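PHB depolymerase (PDB 2D81) hydrolyses the ester bonds of polyhydroxybutyrate, acting as a fungal depolymerase of the alpha/beta hydrolase fold. Local coordinates at residues S12-G17 and S222-L227. Residues are numbered along the deposited sequence; the frame is centred on the assembly and turned at random.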
ATOM      1  N   SER A  12      15.151  -3.583  -5.101  1.00  9.36           N
ATOM      2  CA  SER A  12      14.360  -4.637  -4.474  1.00  8.39           C
ATOM      3  C   SER A  12      13.157  -4.068  -3.731  1.00  9.01           C
ATOM      4  O   SER A  12      12.609  -4.715  -2.834  1.00 10.97           O
ATOM      5  CB  SER A  12      15.224  -5.431  -3.493  1.00 11.66           C
ATOM      6  OG  SER A  12      15.598  -4.623  -2.391  1.00 13.90           O
ATOM      7  N   VAL A  13      12.749  -2.861  -4.107  1.00  7.73           N
ATOM      8  CA  VAL A  13      11.701  -2.144  -3.383  1.00  7.06           C
ATOM      9  C   VAL A  13      10.319  -2.358  -4.003  1.00  7.42           C
ATOM     10  O   VAL A  13      10.162  -2.370  -5.229  1.00  7.13           O
ATOM     11  CB  VAL A  13      12.008  -0.627  -3.335  1.00  6.15           C
ATOM     12  CG1 VAL A  13      10.911   0.108  -2.576  1.00  7.88           C
ATOM     13  CG2 VAL A  13      13.360  -0.390  -2.661  1.00  7.42           C
ATOM     14  N   SER A  14       9.321  -2.528  -3.143  1.00  5.37           N
ATOM     15  CA  SER A  14       7.937  -2.696  -3.577  1.00  6.69           C
ATOM     16  C   SER A  14       6.992  -2.138  -2.516  1.00  6.08           C
ATOM     17  O   SER A  14       7.435  -1.719  -1.443  1.00  7.11           O
ATOM     18  CB  SER A  14       7.633  -4.180  -3.812  1.00  8.22           C
ATOM     19  OG  SER A  14       7.821  -4.936  -2.626  1.00  7.49           O
ATOM     20  N   VAL A  15       5.695  -2.136  -2.817  1.00  5.75           N
ATOM     21  CA  VAL A  15       4.693  -1.571  -1.917  1.00  5.88           C
ATOM     22  C   VAL A  15       3.337  -2.260  -2.095  1.00  6.54           C
ATOM     23  O   VAL A  15       3.001  -2.710  -3.191  1.00  6.57           O
ATOM     24  CB  VAL A  15       4.527  -0.046  -2.166  1.00  4.97           C
ATOM     25  CG1 VAL A  15       4.132   0.207  -3.622  1.00  5.04           C
ATOM     26  CG2 VAL A  15       3.482   0.532  -1.222  1.00  4.91           C
ATOM     27  N   SER A  16       2.569  -2.350  -1.010  1.00  5.59           N
ATOM     28  CA  SER A  16       1.182  -2.815  -1.077  1.00  5.67           C
ATOM     29  C   SER A  16       0.351  -2.119  -0.005  1.00  6.08           C
ATOM     30  O   SER A  16       0.894  -1.447   0.870  1.00  5.06           O
ATOM     31  CB  SER A  16       1.102  -4.342  -0.889  1.00  4.86           C
ATOM     32  OG  SER A  16       1.377  -4.736   0.445  1.00  6.85           O
ATOM     33  N   GLY A  17      -0.966  -2.281  -0.073  1.00  5.04           N
ATOM     34  CA  GLY A  17      -1.824  -1.681   0.933  1.00  6.87           C
ATOM     35  C   GLY A  17      -3.280  -2.069   0.790  1.00  6.53           C
ATOM     36  O   GLY A  17      -3.680  -2.650  -0.221  1.00  6.97           O
ATOM     37  N   SER A 222      15.818  -6.737   1.240  1.00  9.32           N
ATOM     38  CA  SER A 222      14.834  -6.061   0.405  1.00  8.37           C
ATOM     39  C   SER A 222      13.934  -5.190   1.272  1.00  8.73           C
ATOM     40  O   SER A 222      14.042  -5.205   2.496  1.00  7.50           O
ATOM     41  CB  SER A 222      13.986  -7.084  -0.353  1.00  9.61           C
ATOM     42  OG  SER A 222      13.348  -7.981   0.542  1.00 11.13           O
ATOM     43  N   LEU A 223      13.039  -4.443   0.632  1.00  7.07           N
ATOM     44  CA  LEU A 223      12.142  -3.547   1.349  1.00  5.80           C
ATOM     45  C   LEU A 223      10.742  -3.567   0.743  1.00  5.37           C
ATOM     46  O   LEU A 223      10.567  -3.305  -0.450  1.00  5.67           O
ATOM     47  CB  LEU A 223      12.688  -2.118   1.314  1.00  6.12           C
ATOM     48  CG  LEU A 223      11.783  -1.014   1.879  1.00  6.49           C
ATOM     49  CD1 LEU A 223      11.579  -1.202   3.374  1.00  6.38           C
ATOM     50  CD2 LEU A 223      12.417   0.344   1.603  1.00  9.34           C
ATOM     51  N   HIS A 224       9.754  -3.879   1.571  1.00  7.24           N
ATOM     52  CA  HIS A 224       8.354  -3.765   1.177  1.00  5.28           C
ATOM     53  C   HIS A 224       7.676  -2.729   2.065  1.00  5.86           C
ATOM     54  O   HIS A 224       7.793  -2.776   3.293  1.00  6.78           O
ATOM     55  CB  HIS A 224       7.640  -5.110   1.335  1.00  6.57           C
ATOM     56  CG  HIS A 224       6.233  -5.113   0.822  1.00  5.88           C
ATOM     57  ND1 HIS A 224       5.931  -5.108  -0.523  1.00  6.01           N
ATOM     58  CD2 HIS A 224       5.044  -5.107   1.473  1.00  5.92           C
ATOM     59  CE1 HIS A 224       4.619  -5.099  -0.678  1.00  6.59           C
ATOM     60  NE2 HIS A 224       4.058  -5.098   0.518  1.00  5.77           N
ATOM     61  N   VAL A 225       6.974  -1.794   1.436  1.00  3.81           N
ATOM     62  CA  VAL A 225       6.195  -0.797   2.155  1.00  5.30           C
ATOM     63  C   VAL A 225       4.747  -1.273   2.215  1.00  5.26           C
ATOM     64  O   VAL A 225       4.133  -1.535   1.182  1.00  6.06           O
ATOM     65  CB  VAL A 225       6.253   0.567   1.431  1.00  5.84           C
ATOM     66  CG1 VAL A 225       5.479   1.619   2.217  1.00  7.12           C
ATOM     67  CG2 VAL A 225       7.705   0.994   1.255  1.00  8.65           C
ATOM     68  N   ALA A 226       4.213  -1.399   3.426  1.00  3.91           N
ATOM     69  CA  ALA A 226       2.838  -1.860   3.609  1.00  4.93           C
ATOM     70  C   ALA A 226       1.966  -0.745   4.185  1.00  5.41           C
ATOM     71  O   ALA A 226       2.267  -0.195   5.246  1.00  6.35           O
ATOM     72  CB  ALA A 226       2.813  -3.077   4.533  1.00  4.14           C
ATOM     73  N   LEU A 227       0.884  -0.422   3.484  1.00  5.61           N
ATOM     74  CA  LEU A 227       0.047   0.722   3.842  1.00  6.05           C
ATOM     75  C   LEU A 227      -1.314   0.326   4.415  1.00  6.82           C
ATOM     76  O   LEU A 227      -2.126  -0.301   3.736  1.00  7.08           O
ATOM     77  CB  LEU A 227      -0.158   1.614   2.613  1.00  5.76           C
ATOM     78  CG  LEU A 227       1.110   2.196   1.983  1.00  8.63           C
ATOM     79  CD1 LEU A 227       0.751   2.888   0.676  1.00  9.12           C
ATOM     80  CD2 LEU A 227       1.777   3.170   2.944  1.00 11.28           C
TER
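The imidazole of His224 lies between the hydroxyls of Ser14 and Ser16 on the neighbouring parallel strand. Ser14 OG hydrogen-bonds His224 ND1 at 2.8 Å. Ser16 OG hydrogen-bonds His224 NE2 at 2.7 Å. Both hydroxyls meet the ring edge in its plane, and this grip should hold the ring against rotation. CG of His224 stands anti to its backbone N (chi1 -174°), and chi2 of 73° turns the ring so that its two nitrogens face the serines. Each serine hydroxyl also bonds a tyrosine, Tyr173 OH for Ser14 and Tyr247 OH for Ser16, and the Tyr247 ring meets the His224 ring. An alanine at His224 would probably leave both serine hydroxyls without their ring partner and open a gap beside Ile172 and Leu169 of helix 164-173.

On the other face, Val15 CG2 packs 3.8 Å from Val225 CB and 4.1 Å from Leu227 CD1. Helix 20-31 covers Val15 and Leu227 through Leu28. Four backbone hydrogen bonds join the strands, among them Ser16 N to Val225 O at 2.8 Å.

These are adjacent strands in the central sheet of the alpha/beta hydrolase fold. One face is apolar, while buried polar groups on the other pair with one another.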